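Local coordinates for double Glycine Motif Protease domain from AMS/PCAT Transporter (Lachnospiraceae bacterium C6A11, PDB 6MPZ), which probably cleaves leader peptides from lantibiotic-type precursors at a double-glycine motif, as the C39-family cysteine protease domain of a peptide-exporting transporter, at residues 5-9 and 140-144; 16-21 and 116-122; 27-31 and 101-105; 93-99 and 133-139; 108-113 and 124-130. All coordinates share one frame; numbering follows the deposited sequence.

Contact 1. Residues 5-9 and 140-144; sequences QIQPV and IFKPT
Q7 OE1 approaches the ring of P143 to 3.5 Å at CG, and the backbone oxygen I6 O lies equally close to that same P143 CG. P143 CG is thus met by two oxygens, yet no hydrogen bond joins the two segments. The other arm of the Q7 amide, NE2, stands 3.6 Å from K142 CE, so the two arms of the amide touch different residues, OE1 the proline and NE2 the lysine. Q7 reaches this place by setting CG anti to the carbonyl carbon (chi1 -76°) and then bending at chi2. K142 bends at chi2 and chi3, which brings CE in beside the amide nitrogen. Next to this pair P8 CD and P143 CD come to 3.9 Å where the two proline rings reach toward each other, while P8 CG rests 3.8 Å from F141 O. This is light surface packing that lays the N-terminal coil along the end of the last strand. The hydroxyl of Y38, at the end of helix 27-38, hydrogen-bonds to Q7 O, and both P8 and P143 lean on Y39 just beyond it. Strand 137-142 runs between strands 74-79 and 93-97, with F141 packed against I94 and against V35 of helix 27-38.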
# COMPACT_ATOMS: atom_id res chain seq x y z
N GLN A 5 -3.00 -12.83 15.12
CA GLN A 5 -1.59 -13.05 15.54
C GLN A 5 -0.58 -12.52 14.51
O GLN A 5 0.53 -12.22 14.94
CB GLN A 5 -1.33 -14.54 15.90
CG GLN A 5 -0.38 -14.77 17.09
CD GLN A 5 0.34 -16.12 17.07
OE1 GLN A 5 -0.25 -17.16 17.37
NE2 GLN A 5 1.64 -16.09 16.76
N ILE A 6 -0.92 -12.41 13.21
CA ILE A 6 0.04 -11.91 12.21
C ILE A 6 0.36 -10.42 12.43
O ILE A 6 -0.55 -9.60 12.54
CB ILE A 6 -0.45 -12.18 10.76
CG1 ILE A 6 -0.39 -13.68 10.47
CG2 ILE A 6 0.42 -11.43 9.73
CD1 ILE A 6 -1.47 -14.19 9.56
N GLN A 7 1.65 -10.12 12.55
CA GLN A 7 2.13 -8.78 12.80
C GLN A 7 2.82 -8.26 11.55
O GLN A 7 3.22 -9.06 10.70
CB GLN A 7 3.14 -8.76 13.98
CG GLN A 7 2.54 -8.88 15.38
CD GLN A 7 1.47 -7.83 15.65
OE1 GLN A 7 0.32 -8.17 15.88
NE2 GLN A 7 1.84 -6.54 15.60
N PRO A 8 2.97 -6.92 11.45
CA PRO A 8 3.83 -6.36 10.41
C PRO A 8 5.29 -6.74 10.65
O PRO A 8 5.70 -6.98 11.77
CB PRO A 8 3.63 -4.84 10.54
CG PRO A 8 2.63 -4.60 11.61
CD PRO A 8 2.45 -5.87 12.36
N VAL A 9 6.04 -6.81 9.56
CA VAL A 9 7.45 -7.05 9.57
C VAL A 9 8.14 -5.70 9.62
O VAL A 9 7.85 -4.80 8.82
CB VAL A 9 7.84 -7.81 8.27
CG1 VAL A 9 9.35 -7.81 8.02
CG2 VAL A 9 7.29 -9.23 8.37
N ILE A 140 0.43 2.83 6.20
CA ILE A 140 1.06 1.97 7.16
C ILE A 140 -0.07 1.34 7.96
O ILE A 140 -1.02 2.03 8.35
CB ILE A 140 2.01 2.82 8.05
CG1 ILE A 140 3.25 3.27 7.24
CG2 ILE A 140 2.40 2.09 9.35
CD1 ILE A 140 4.32 2.19 7.12
N PHE A 141 -0.01 0.02 8.14
CA PHE A 141 -1.12 -0.73 8.72
C PHE A 141 -0.64 -1.57 9.87
O PHE A 141 0.51 -2.02 9.88
CB PHE A 141 -1.80 -1.64 7.68
CG PHE A 141 -2.27 -0.91 6.45
CD1 PHE A 141 -3.51 -0.27 6.44
CD2 PHE A 141 -1.49 -0.85 5.31
CE1 PHE A 141 -3.92 0.41 5.32
CE2 PHE A 141 -1.93 -0.17 4.20
CZ PHE A 141 -3.14 0.44 4.20
N LYS A 142 -1.53 -1.80 10.82
CA LYS A 142 -1.24 -2.55 12.03
C LYS A 142 -2.57 -3.23 12.40
O LYS A 142 -3.65 -2.64 12.21
CB LYS A 142 -0.76 -1.58 13.12
CG LYS A 142 -0.86 -1.99 14.59
CD LYS A 142 0.41 -1.77 15.43
CE LYS A 142 1.29 -3.02 15.31
NZ LYS A 142 2.53 -3.04 16.14
N PRO A 143 -2.53 -4.48 12.90
CA PRO A 143 -3.75 -5.12 13.38
C PRO A 143 -4.36 -4.49 14.65
O PRO A 143 -3.70 -3.72 15.35
CB PRO A 143 -3.33 -6.57 13.66
CG PRO A 143 -1.88 -6.60 13.61
CD PRO A 143 -1.42 -5.44 12.82
N THR A 144 -5.56 -4.96 14.98
CA THR A 144 -6.70 -4.16 15.48
C THR A 144 -6.58 -3.53 16.87
O THR A 144 -6.44 -2.32 16.96
CB THR A 144 -8.04 -4.97 15.44
OG1 THR A 144 -8.33 -5.51 16.73
CG2 THR A 144 -8.05 -6.14 14.41

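Contact 2. Residues 16-21 and 116-122; sequences VPVIMQ and NDPAKGD
N116 gives its ND2 to V16 O in a 2.8 Å hydrogen bond that lies in the plane of the N116 amide but meets the carbonyl 63° above its own plane. The other arm of that amide, OD1, is held by K106, and V18 CG2 packs 3.6 Å from N116 OD1. D117 forms an Asx turn: its OD1 accepts from A119 N from above the carboxylate plane, and the same oxygen also binds H101. This is consistent with D117 being the acidic member of a Cys-His-Asp triad. P118 O takes the N-H of Q21 at 2.9 Å, a fairly straight bond (163°), with M20 CA also close to that oxygen. Q21 CG sits between the backbone N and the carbonyl carbon (chi1 67°), which lays the start of its chain against P118 and carries NE2 to 3.5 Å from A119 CB. K120 and G121 both turn their N-H toward D117 O in a classic beta bulge. Over the bulge M20, bent at chi2 and chi3, brings SD to 3.4 Å from G121 N, with CE curled back beside A119 and K120. D122 CB closes the row against V18 CG2 at 3.8 Å. Q21 also touches the backbone of the bound peptide and, as in papain-like proteases, probably contributes to the oxyanion hole. The end of strand 112-117 packs on both the 16-21 coil and helix 27-38, where N116 rests on M34 and P118 on S31, while strand 101-109 runs alongside.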
# COMPACT_ATOMS: atom_id res chain seq x y z
N VAL A 16 3.86 -11.71 0.79
CA VAL A 16 2.53 -11.17 0.42
C VAL A 16 2.10 -11.75 -0.91
O VAL A 16 2.83 -11.64 -1.89
CB VAL A 16 2.53 -9.61 0.28
CG1 VAL A 16 1.13 -9.07 0.03
CG2 VAL A 16 3.09 -8.95 1.54
N PRO A 17 0.88 -12.31 -0.96
CA PRO A 17 0.42 -12.89 -2.21
C PRO A 17 0.20 -11.84 -3.28
O PRO A 17 -0.17 -10.70 -2.96
CB PRO A 17 -0.89 -13.58 -1.83
CG PRO A 17 -1.29 -13.05 -0.51
CD PRO A 17 -0.10 -12.48 0.15
N VAL A 18 0.48 -12.21 -4.53
CA VAL A 18 0.21 -11.38 -5.69
C VAL A 18 -1.28 -11.39 -6.14
O VAL A 18 -1.82 -12.45 -6.41
CB VAL A 18 1.10 -11.83 -6.86
CG1 VAL A 18 0.73 -11.12 -8.18
CG2 VAL A 18 2.56 -11.62 -6.50
N ILE A 19 -1.92 -10.20 -6.19
CA ILE A 19 -3.27 -9.98 -6.78
C ILE A 19 -3.12 -8.93 -7.86
O ILE A 19 -2.61 -7.84 -7.57
CB ILE A 19 -4.31 -9.48 -5.77
CG1 ILE A 19 -4.53 -10.51 -4.70
CG2 ILE A 19 -5.65 -9.20 -6.45
CD1 ILE A 19 -5.41 -10.07 -3.54
N MET A 20 -3.53 -9.23 -9.08
CA MET A 20 -3.39 -8.29 -10.20
C MET A 20 -4.63 -7.41 -10.24
O MET A 20 -5.73 -7.84 -9.84
CB MET A 20 -3.20 -9.02 -11.52
CG MET A 20 -2.02 -9.99 -11.56
SD MET A 20 -0.41 -9.16 -11.51
CE MET A 20 -0.36 -8.29 -13.08
N GLN A 21 -4.46 -6.16 -10.68
CA GLN A 21 -5.64 -5.33 -10.97
C GLN A 21 -6.31 -5.90 -12.22
O GLN A 21 -5.61 -6.22 -13.20
CB GLN A 21 -5.26 -3.86 -11.18
CG GLN A 21 -4.44 -3.57 -12.43
CD GLN A 21 -3.78 -2.21 -12.40
OE1 GLN A 21 -3.84 -1.51 -11.41
NE2 GLN A 21 -3.14 -1.83 -13.49
N ASN A 116 4.84 -5.79 -4.83
CA ASN A 116 3.76 -6.41 -5.63
C ASN A 116 3.06 -5.26 -6.31
O ASN A 116 2.35 -4.50 -5.67
CB ASN A 116 2.78 -7.20 -4.72
CG ASN A 116 3.34 -8.58 -4.30
OD1 ASN A 116 4.37 -9.03 -4.83
ND2 ASN A 116 2.68 -9.22 -3.30
N ASP A 117 3.36 -5.10 -7.59
CA ASP A 117 2.77 -4.09 -8.43
C ASP A 117 1.49 -4.69 -9.06
O ASP A 117 1.57 -5.68 -9.78
CB ASP A 117 3.76 -3.69 -9.52
CG ASP A 117 3.23 -2.59 -10.43
OD1 ASP A 117 1.98 -2.41 -10.61
OD2 ASP A 117 4.07 -1.88 -10.98
N PRO A 118 0.30 -4.08 -8.82
CA PRO A 118 -0.95 -4.65 -9.38
C PRO A 118 -0.99 -4.71 -10.92
O PRO A 118 -1.76 -5.50 -11.47
CB PRO A 118 -2.04 -3.73 -8.83
CG PRO A 118 -1.44 -3.01 -7.70
CD PRO A 118 0.04 -2.93 -7.94
N ALA A 119 -0.19 -3.89 -11.59
CA ALA A 119 -0.05 -3.93 -13.06
C ALA A 119 0.97 -4.93 -13.56
O ALA A 119 0.94 -5.26 -14.73
CB ALA A 119 0.32 -2.54 -13.59
N LYS A 120 1.91 -5.36 -12.71
CA LYS A 120 3.01 -6.22 -13.18
C LYS A 120 3.23 -7.51 -12.41
O LYS A 120 3.86 -8.38 -12.95
CB LYS A 120 4.32 -5.40 -13.25
CG LYS A 120 4.25 -4.30 -14.30
CD LYS A 120 5.62 -3.76 -14.71
CE LYS A 120 6.29 -2.93 -13.62
NZ LYS A 120 7.77 -3.01 -13.73
N GLY A 121 2.67 -7.66 -11.20
CA GLY A 121 2.99 -8.81 -10.34
C GLY A 121 4.15 -8.47 -9.40
O GLY A 121 4.41 -7.29 -9.08
N ASP A 122 4.83 -9.50 -8.93
CA ASP A 122 5.95 -9.32 -8.00
C ASP A 122 7.26 -8.90 -8.72
O ASP A 122 7.73 -9.60 -9.60
CB ASP A 122 6.13 -10.50 -7.03
CG ASP A 122 6.61 -11.75 -7.69
OD1 ASP A 122 5.91 -12.25 -8.56
OD2 ASP A 122 7.67 -12.25 -7.32

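Contact 3. Residues 27-31 and 101-105; sequences CGAAS and HFVVL
C27 CB faces the imidazole of H101, lying 3.6 Å from H101 ND1 and as near to CE1, an oblique approach to the ring. From there SG, set between the backbone N and the carbonyl carbon (chi1 58°), turns to the start of strand 101-109. C27 SG stands 3.5 Å from F102 N and meets the F102 ring obliquely, 4.1 Å from CD2. At its tip SG is bonded covalently to the backbone of the bound peptide, and H101 ND1 hydrogen-bonds to that backbone too. The far nitrogen of the imidazole, NE2, is held by D117. One residue on, G28 offers no side chain, and its CA comes to 3.8 Å from F102 CD2, so the phenyl ring lies directly against the helix backbone. A turn later S31 OG bonds back to C27 O at 2.8 Å, while S31 N takes that same oxygen from the opposite face of its plane. This double grip ties the serine to the first turn of the helix, and S31 CB rests 3.7 Å from V104 CG2. The axes of 27-31 and 101-105 run nearly parallel, 15° apart and 7.2 Å at closest approach. Joining the N-terminal end of a central helix to a strand of an antiparallel sheet in this way is the papain-like layout, with cysteine on the helix and histidine on the strand. The sulfur–peptide link, with imidazole and carboxylate lined up behind it, is consistent with C27 as nucleophile and with H101 and D117 as its relay.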
# COMPACT_ATOMS: atom_id res chain seq x y z
N CYS A 27 -5.79 -0.25 -9.06
CA CYS A 27 -4.53 -0.52 -8.28
C CYS A 27 -4.67 -0.33 -6.74
O CYS A 27 -4.12 -1.13 -5.98
CB CYS A 27 -3.35 0.33 -8.79
SG CYS A 27 -3.65 2.10 -8.76
N GLY A 28 -5.39 0.71 -6.32
CA GLY A 28 -5.68 1.00 -4.90
C GLY A 28 -6.32 -0.18 -4.23
O GLY A 28 -5.87 -0.64 -3.17
N ALA A 29 -7.38 -0.68 -4.85
CA ALA A 29 -8.13 -1.82 -4.34
C ALA A 29 -7.36 -3.15 -4.34
O ALA A 29 -7.45 -3.92 -3.37
CB ALA A 29 -9.42 -1.98 -5.15
N ALA A 30 -6.63 -3.42 -5.43
CA ALA A 30 -5.78 -4.59 -5.50
C ALA A 30 -4.70 -4.55 -4.38
O ALA A 30 -4.47 -5.54 -3.73
CB ALA A 30 -5.12 -4.67 -6.88
N SER A 31 -4.13 -3.36 -4.15
CA SER A 31 -3.09 -3.17 -3.17
C SER A 31 -3.70 -3.40 -1.78
O SER A 31 -3.12 -4.11 -0.99
CB SER A 31 -2.44 -1.75 -3.25
OG SER A 31 -1.79 -1.54 -4.51
N HIS A 101 -0.33 5.83 -9.24
CA HIS A 101 -0.38 4.37 -9.11
C HIS A 101 -0.13 4.03 -7.63
O HIS A 101 0.46 4.84 -6.86
CB HIS A 101 0.64 3.73 -10.08
CG HIS A 101 0.54 2.24 -10.24
ND1 HIS A 101 -0.61 1.60 -10.66
CD2 HIS A 101 1.48 1.26 -10.11
CE1 HIS A 101 -0.39 0.30 -10.76
NE2 HIS A 101 0.86 0.07 -10.41
N PHE A 102 -0.66 2.89 -7.23
CA PHE A 102 -0.40 2.34 -5.92
C PHE A 102 0.18 0.96 -6.12
O PHE A 102 -0.30 0.18 -6.96
CB PHE A 102 -1.66 2.24 -5.08
CG PHE A 102 -2.19 3.55 -4.63
CD1 PHE A 102 -1.48 4.33 -3.72
CD2 PHE A 102 -3.42 4.02 -5.09
CE1 PHE A 102 -1.97 5.54 -3.31
CE2 PHE A 102 -3.90 5.25 -4.68
CZ PHE A 102 -3.18 6.00 -3.79
N VAL A 103 1.23 0.67 -5.35
CA VAL A 103 1.83 -0.64 -5.29
C VAL A 103 1.98 -1.05 -3.82
O VAL A 103 1.88 -0.21 -2.92
CB VAL A 103 3.15 -0.69 -6.03
CG1 VAL A 103 2.96 -0.25 -7.48
CG2 VAL A 103 4.22 0.16 -5.32
N VAL A 104 2.21 -2.36 -3.59
CA VAL A 104 2.45 -2.88 -2.24
C VAL A 104 3.94 -3.09 -2.00
O VAL A 104 4.55 -3.85 -2.73
CB VAL A 104 1.75 -4.21 -1.99
CG1 VAL A 104 2.06 -4.70 -0.55
CG2 VAL A 104 0.26 -4.03 -2.17
N LEU A 105 4.48 -2.42 -0.97
CA LEU A 105 5.90 -2.57 -0.60
C LEU A 105 6.05 -3.66 0.46
O LEU A 105 5.45 -3.57 1.59
CB LEU A 105 6.49 -1.25 -0.10
CG LEU A 105 7.98 -1.18 0.33
CD1 LEU A 105 8.91 -1.68 -0.76
CD2 LEU A 105 8.41 0.23 0.69

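Contact 4. Residues 93-99 and 133-139; sequences CIIHWNF and SFTGICL
L139 N and I94 O form the shortest bond, 2.7 Å and nearly straight, and the return bond from I94 N to L139 O completes an antiparallel hydrogen-bonded pair. H96 N reaches I137 O at 3.1 Å, and beyond it N98 N binds S133 O at 2.9 Å. A weak bond from T135 N to H96 O lies between these two. The register slips by two residues between I95 and W97, a beta bulge, just where the partner chain turns a corner at G136. These strands are neighbours in the antiparallel sheet that, in papain-like C39 peptidases, backs the helix that carries the probable nucleophile, with strand 101-109 on the other flank of 93-97. On one face of the sheet I95 CB packs 3.8 Å from F134 CE1, the two side chains crossing at about a right angle. C93 SG and C138 SG lie beside each other on that face without a disulfide. W97, CG anti to its N (chi1 -166°), lays its six-membered ring under S133 CB, 3.5 Å from the centroid, in a CH-pi contact. The F99 ring likewise takes T135 CG2 over its centre, 3.7 Å from the centroid, while T135 OG1 turns to the edge of the H96 ring, 3.1 Å from CD2. I94 and L139 share the other face and pack on V64 of helix 61-70, and I137 touches an apolar side chain of the bound peptide.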
# COMPACT_ATOMS: atom_id res chain seq x y z
N CYS A 93 3.14 -2.41 3.34
CA CYS A 93 2.55 -1.06 3.38
C CYS A 93 2.20 -0.72 1.92
O CYS A 93 2.74 -1.35 0.97
CB CYS A 93 3.52 0.01 3.96
SG CYS A 93 5.12 0.19 3.07
N ILE A 94 1.35 0.28 1.74
CA ILE A 94 0.98 0.71 0.40
C ILE A 94 1.67 2.04 0.14
O ILE A 94 1.68 2.91 1.02
CB ILE A 94 -0.58 0.86 0.24
CG1 ILE A 94 -1.28 -0.52 0.40
CG2 ILE A 94 -0.91 1.43 -1.12
CD1 ILE A 94 -2.80 -0.51 0.44
N ILE A 95 2.25 2.19 -1.06
CA ILE A 95 2.96 3.38 -1.40
C ILE A 95 2.47 3.92 -2.74
O ILE A 95 2.11 3.14 -3.65
CB ILE A 95 4.50 3.22 -1.40
CG1 ILE A 95 5.00 2.22 -2.47
CG2 ILE A 95 4.98 2.82 -0.04
CD1 ILE A 95 6.50 2.17 -2.71
N HIS A 96 2.44 5.26 -2.83
CA HIS A 96 2.08 6.03 -4.03
C HIS A 96 3.29 5.99 -4.99
O HIS A 96 4.42 6.04 -4.54
CB HIS A 96 1.71 7.46 -3.54
CG HIS A 96 1.04 8.33 -4.55
ND1 HIS A 96 0.06 7.88 -5.42
CD2 HIS A 96 1.16 9.66 -4.79
CE1 HIS A 96 -0.35 8.88 -6.17
NE2 HIS A 96 0.30 9.97 -5.80
N TRP A 97 3.04 5.87 -6.29
CA TRP A 97 4.08 5.46 -7.27
C TRP A 97 3.87 6.22 -8.57
O TRP A 97 2.81 6.11 -9.19
CB TRP A 97 3.94 3.95 -7.52
CG TRP A 97 5.07 3.22 -8.24
CD1 TRP A 97 5.10 2.82 -9.54
CD2 TRP A 97 6.30 2.77 -7.66
NE1 TRP A 97 6.27 2.13 -9.81
CE2 TRP A 97 7.03 2.10 -8.68
CE3 TRP A 97 6.87 2.86 -6.38
CZ2 TRP A 97 8.30 1.55 -8.46
CZ3 TRP A 97 8.13 2.30 -6.15
CH2 TRP A 97 8.83 1.68 -7.19
N ASN A 98 4.91 6.95 -9.00
CA ASN A 98 4.89 7.81 -10.20
C ASN A 98 3.74 8.82 -10.25
O ASN A 98 3.30 9.17 -11.33
CB ASN A 98 4.92 6.93 -11.46
CG ASN A 98 6.14 6.07 -11.52
OD1 ASN A 98 7.21 6.47 -11.06
ND2 ASN A 98 6.01 4.86 -12.06
N PHE A 99 3.23 9.23 -9.09
CA PHE A 99 2.10 10.19 -8.95
C PHE A 99 0.74 9.71 -9.50
O PHE A 99 -0.20 10.45 -9.52
CB PHE A 99 2.49 11.58 -9.52
CG PHE A 99 3.73 12.16 -8.89
CD1 PHE A 99 3.64 12.82 -7.65
CD2 PHE A 99 4.99 12.00 -9.47
CE1 PHE A 99 4.78 13.32 -7.02
CE2 PHE A 99 6.13 12.50 -8.85
CZ PHE A 99 6.02 13.16 -7.61
N SER A 133 10.67 6.78 -8.15
CA SER A 133 9.29 6.35 -8.37
C SER A 133 8.38 6.50 -7.11
O SER A 133 7.20 6.90 -7.22
CB SER A 133 9.23 4.89 -8.84
OG SER A 133 9.76 4.79 -10.13
N PHE A 134 8.93 6.22 -5.94
CA PHE A 134 8.19 6.49 -4.70
C PHE A 134 7.99 8.03 -4.52
O PHE A 134 8.94 8.77 -4.48
CB PHE A 134 8.94 5.90 -3.55
CG PHE A 134 8.41 6.24 -2.19
CD1 PHE A 134 7.11 5.92 -1.86
CD2 PHE A 134 9.21 6.85 -1.25
CE1 PHE A 134 6.62 6.22 -0.59
CE2 PHE A 134 8.72 7.14 0.03
CZ PHE A 134 7.42 6.83 0.35
N THR A 135 6.74 8.47 -4.42
CA THR A 135 6.42 9.91 -4.33
C THR A 135 6.49 10.47 -2.93
O THR A 135 6.39 11.68 -2.75
CB THR A 135 4.96 10.21 -4.77
OG1 THR A 135 4.04 9.72 -3.78
CG2 THR A 135 4.67 9.62 -6.09
N GLY A 136 6.55 9.60 -1.94
CA GLY A 136 6.65 10.03 -0.57
C GLY A 136 5.50 9.61 0.30
O GLY A 136 5.69 9.60 1.54
N ILE A 137 4.35 9.26 -0.29
CA ILE A 137 3.15 8.91 0.51
C ILE A 137 3.08 7.37 0.77
O ILE A 137 3.14 6.59 -0.16
CB ILE A 137 1.82 9.36 -0.17
CG1 ILE A 137 1.85 10.86 -0.56
CG2 ILE A 137 0.65 9.09 0.75
CD1 ILE A 137 2.07 11.85 0.58
N CYS A 138 2.86 6.99 2.04
CA CYS A 138 2.99 5.65 2.50
C CYS A 138 1.86 5.38 3.45
O CYS A 138 1.69 6.12 4.41
CB CYS A 138 4.32 5.46 3.25
SG CYS A 138 4.53 3.83 4.01
N LEU A 139 1.12 4.31 3.21
CA LEU A 139 0.04 3.94 4.10
C LEU A 139 0.53 2.74 4.86
O LEU A 139 0.94 1.78 4.26
CB LEU A 139 -1.24 3.64 3.30
CG LEU A 139 -1.61 4.67 2.19
CD1 LEU A 139 -2.79 4.20 1.34
CD2 LEU A 139 -1.81 6.07 2.74

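Contact 5. Residues 108-113 and 124-130; sequences FKGKYA and KIPMEEF
A113 and I125 form an antiparallel hydrogen-bonded pair, A113 N to I125 O and I125 N to A113 O both 2.8 Å, preceded by a type II' turn from K109 to Y112. At the start of helix 127-133, M127 N adds a bond of 2.9 Å to K111 O, tying the turn to the first helical residue. On the outer side K124, bent at chi3 and chi4, carries NZ over the centre of the Y112 ring. That cation-pi contact is unusually close, K124 NZ to the Y112 centroid 3.1 Å and 11° off the normal, so its exact distance is doubtful; P126 CG lies by the same ring. On the inner side the edge of F108 meets the face of F130 in a T-shaped stack, centroids 5.1 Å apart and planes at 87°. F130 CG is anti to the backbone N (chi1 -179°), which swings the ring back toward the hairpin, where A113 CB presses on it 3.4 Å from CD1. M127 folds at chi2 so that CE reaches F108 CD1 at 3.5 Å, with SD obliquely beside the ring as a Met-aromatic contact. F130 goes on to touch L85 of helix 82-88 and I95 of strand 93-97. The two faces of the sheet here differ in chemistry: on one, an amine set over an aromatic ring, and on the other, sulfur and phenyl groups that join strands 101-109 and 112-117 to helix 127-133.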
# COMPACT_ATOMS: atom_id res chain seq x y z
N PHE A 108 12.85 -4.28 1.68
CA PHE A 108 14.12 -4.01 0.99
C PHE A 108 15.12 -5.12 1.29
O PHE A 108 15.09 -5.72 2.38
CB PHE A 108 14.68 -2.68 1.49
CG PHE A 108 13.77 -1.49 1.23
CD1 PHE A 108 13.76 -0.85 -0.01
CD2 PHE A 108 12.93 -1.01 2.23
CE1 PHE A 108 12.93 0.23 -0.25
CE2 PHE A 108 12.08 0.07 2.00
CZ PHE A 108 12.10 0.70 0.76
N LYS A 109 15.96 -5.44 0.31
CA LYS A 109 17.15 -6.24 0.55
C LYS A 109 18.21 -5.85 -0.46
O LYS A 109 17.94 -5.75 -1.66
CB LYS A 109 16.84 -7.73 0.44
CG LYS A 109 17.98 -8.68 0.82
CD LYS A 109 17.76 -10.08 0.21
CE LYS A 109 18.03 -11.16 1.23
NZ LYS A 109 17.35 -10.99 2.57
N GLY A 110 19.43 -5.63 0.02
CA GLY A 110 20.52 -5.17 -0.83
C GLY A 110 20.20 -3.88 -1.54
O GLY A 110 19.70 -2.95 -0.92
N LYS A 111 20.48 -3.83 -2.85
CA LYS A 111 20.23 -2.69 -3.70
C LYS A 111 18.83 -2.70 -4.32
O LYS A 111 18.64 -2.16 -5.40
CB LYS A 111 21.32 -2.63 -4.78
CG LYS A 111 22.66 -2.20 -4.17
CD LYS A 111 23.59 -3.33 -3.76
CE LYS A 111 24.57 -3.64 -4.88
NZ LYS A 111 25.54 -2.52 -5.16
N TYR A 112 17.88 -3.36 -3.65
CA TYR A 112 16.56 -3.70 -4.26
C TYR A 112 15.39 -3.50 -3.29
O TYR A 112 15.48 -3.85 -2.09
CB TYR A 112 16.56 -5.15 -4.83
CG TYR A 112 17.47 -5.28 -6.02
CD1 TYR A 112 17.08 -4.80 -7.24
CD2 TYR A 112 18.75 -5.85 -5.91
CE1 TYR A 112 17.91 -4.88 -8.35
CE2 TYR A 112 19.61 -5.87 -6.99
CZ TYR A 112 19.18 -5.40 -8.22
OH TYR A 112 19.97 -5.43 -9.33
N ALA A 113 14.31 -2.95 -3.83
CA ALA A 113 13.00 -2.89 -3.17
C ALA A 113 12.11 -3.99 -3.76
O ALA A 113 12.13 -4.24 -4.97
CB ALA A 113 12.35 -1.53 -3.42
N LYS A 124 11.28 -6.64 -8.54
CA LYS A 124 12.42 -6.17 -7.76
C LYS A 124 12.86 -4.89 -8.40
O LYS A 124 13.24 -4.88 -9.56
CB LYS A 124 13.58 -7.16 -7.66
CG LYS A 124 13.64 -8.29 -8.64
CD LYS A 124 14.70 -9.31 -8.23
CE LYS A 124 15.95 -8.79 -7.48
NZ LYS A 124 16.87 -7.88 -8.23
N ILE A 125 12.75 -3.79 -7.68
CA ILE A 125 13.10 -2.47 -8.22
C ILE A 125 14.50 -2.08 -7.67
O ILE A 125 14.73 -2.10 -6.45
CB ILE A 125 12.01 -1.42 -7.87
CG1 ILE A 125 10.59 -1.92 -8.24
CG2 ILE A 125 12.27 -0.09 -8.53
CD1 ILE A 125 10.28 -2.12 -9.71
N PRO A 126 15.45 -1.74 -8.56
CA PRO A 126 16.73 -1.13 -8.11
C PRO A 126 16.49 0.13 -7.28
O PRO A 126 15.61 0.93 -7.64
CB PRO A 126 17.46 -0.78 -9.41
CG PRO A 126 16.75 -1.51 -10.50
CD PRO A 126 15.36 -1.83 -10.04
N MET A 127 17.26 0.31 -6.22
CA MET A 127 17.10 1.45 -5.30
C MET A 127 17.01 2.79 -5.95
O MET A 127 16.26 3.63 -5.49
CB MET A 127 18.26 1.57 -4.33
CG MET A 127 18.12 0.71 -3.13
SD MET A 127 16.54 0.83 -2.29
CE MET A 127 17.08 -0.17 -0.90
N GLU A 128 17.82 3.02 -6.97
CA GLU A 128 17.85 4.33 -7.63
C GLU A 128 16.51 4.60 -8.27
O GLU A 128 15.94 5.70 -8.06
CB GLU A 128 19.02 4.48 -8.62
CG GLU A 128 19.06 3.38 -9.71
CD GLU A 128 18.22 3.61 -10.95
OE1 GLU A 128 17.75 4.74 -11.18
OE2 GLU A 128 18.03 2.61 -11.68
N GLU A 129 15.96 3.59 -8.98
CA GLU A 129 14.64 3.71 -9.58
C GLU A 129 13.55 3.79 -8.47
O GLU A 129 12.69 4.66 -8.53
CB GLU A 129 14.37 2.54 -10.51
CG GLU A 129 12.99 2.53 -11.15
CD GLU A 129 12.76 1.37 -12.07
OE1 GLU A 129 13.71 1.01 -12.78
OE2 GLU A 129 11.61 0.87 -12.20
N PHE A 130 13.63 2.95 -7.45
CA PHE A 130 12.72 3.09 -6.31
C PHE A 130 12.65 4.51 -5.82
O PHE A 130 11.57 5.08 -5.74
CB PHE A 130 13.11 2.21 -5.13
CG PHE A 130 12.17 2.32 -3.96
CD1 PHE A 130 10.98 1.57 -3.92
CD2 PHE A 130 12.43 3.21 -2.94
CE1 PHE A 130 10.11 1.68 -2.84
CE2 PHE A 130 11.56 3.33 -1.87
CZ PHE A 130 10.39 2.54 -1.82

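Overall arrangement
Contacts 3 and 4 are buried, contacts 2 and 5 partly buried, and contact 1 lies at the surface. All five reach one antiparallel sheet. Contacts 1 and 4 share strand 137-142, contacts 3 and 5 strand 101-109, and contacts 2 and 5 strand 112-117. Contacts 2 and 3, centres 8 Å apart, meet through the D117–H101 hydrogen bond and together form the probable catalytic site. Contact 4 flanks contact 3 by strand pairing and joins contact 5 where I95 and W97 pack on F130. A backbone ladder governs contact 4, while contact 5 adds aromatic packing to a short pairing; helix-to-strand packing makes contact 3, one side-chain and one backbone bond hold contact 2, and contact 1 has proline rings and no hydrogen bond.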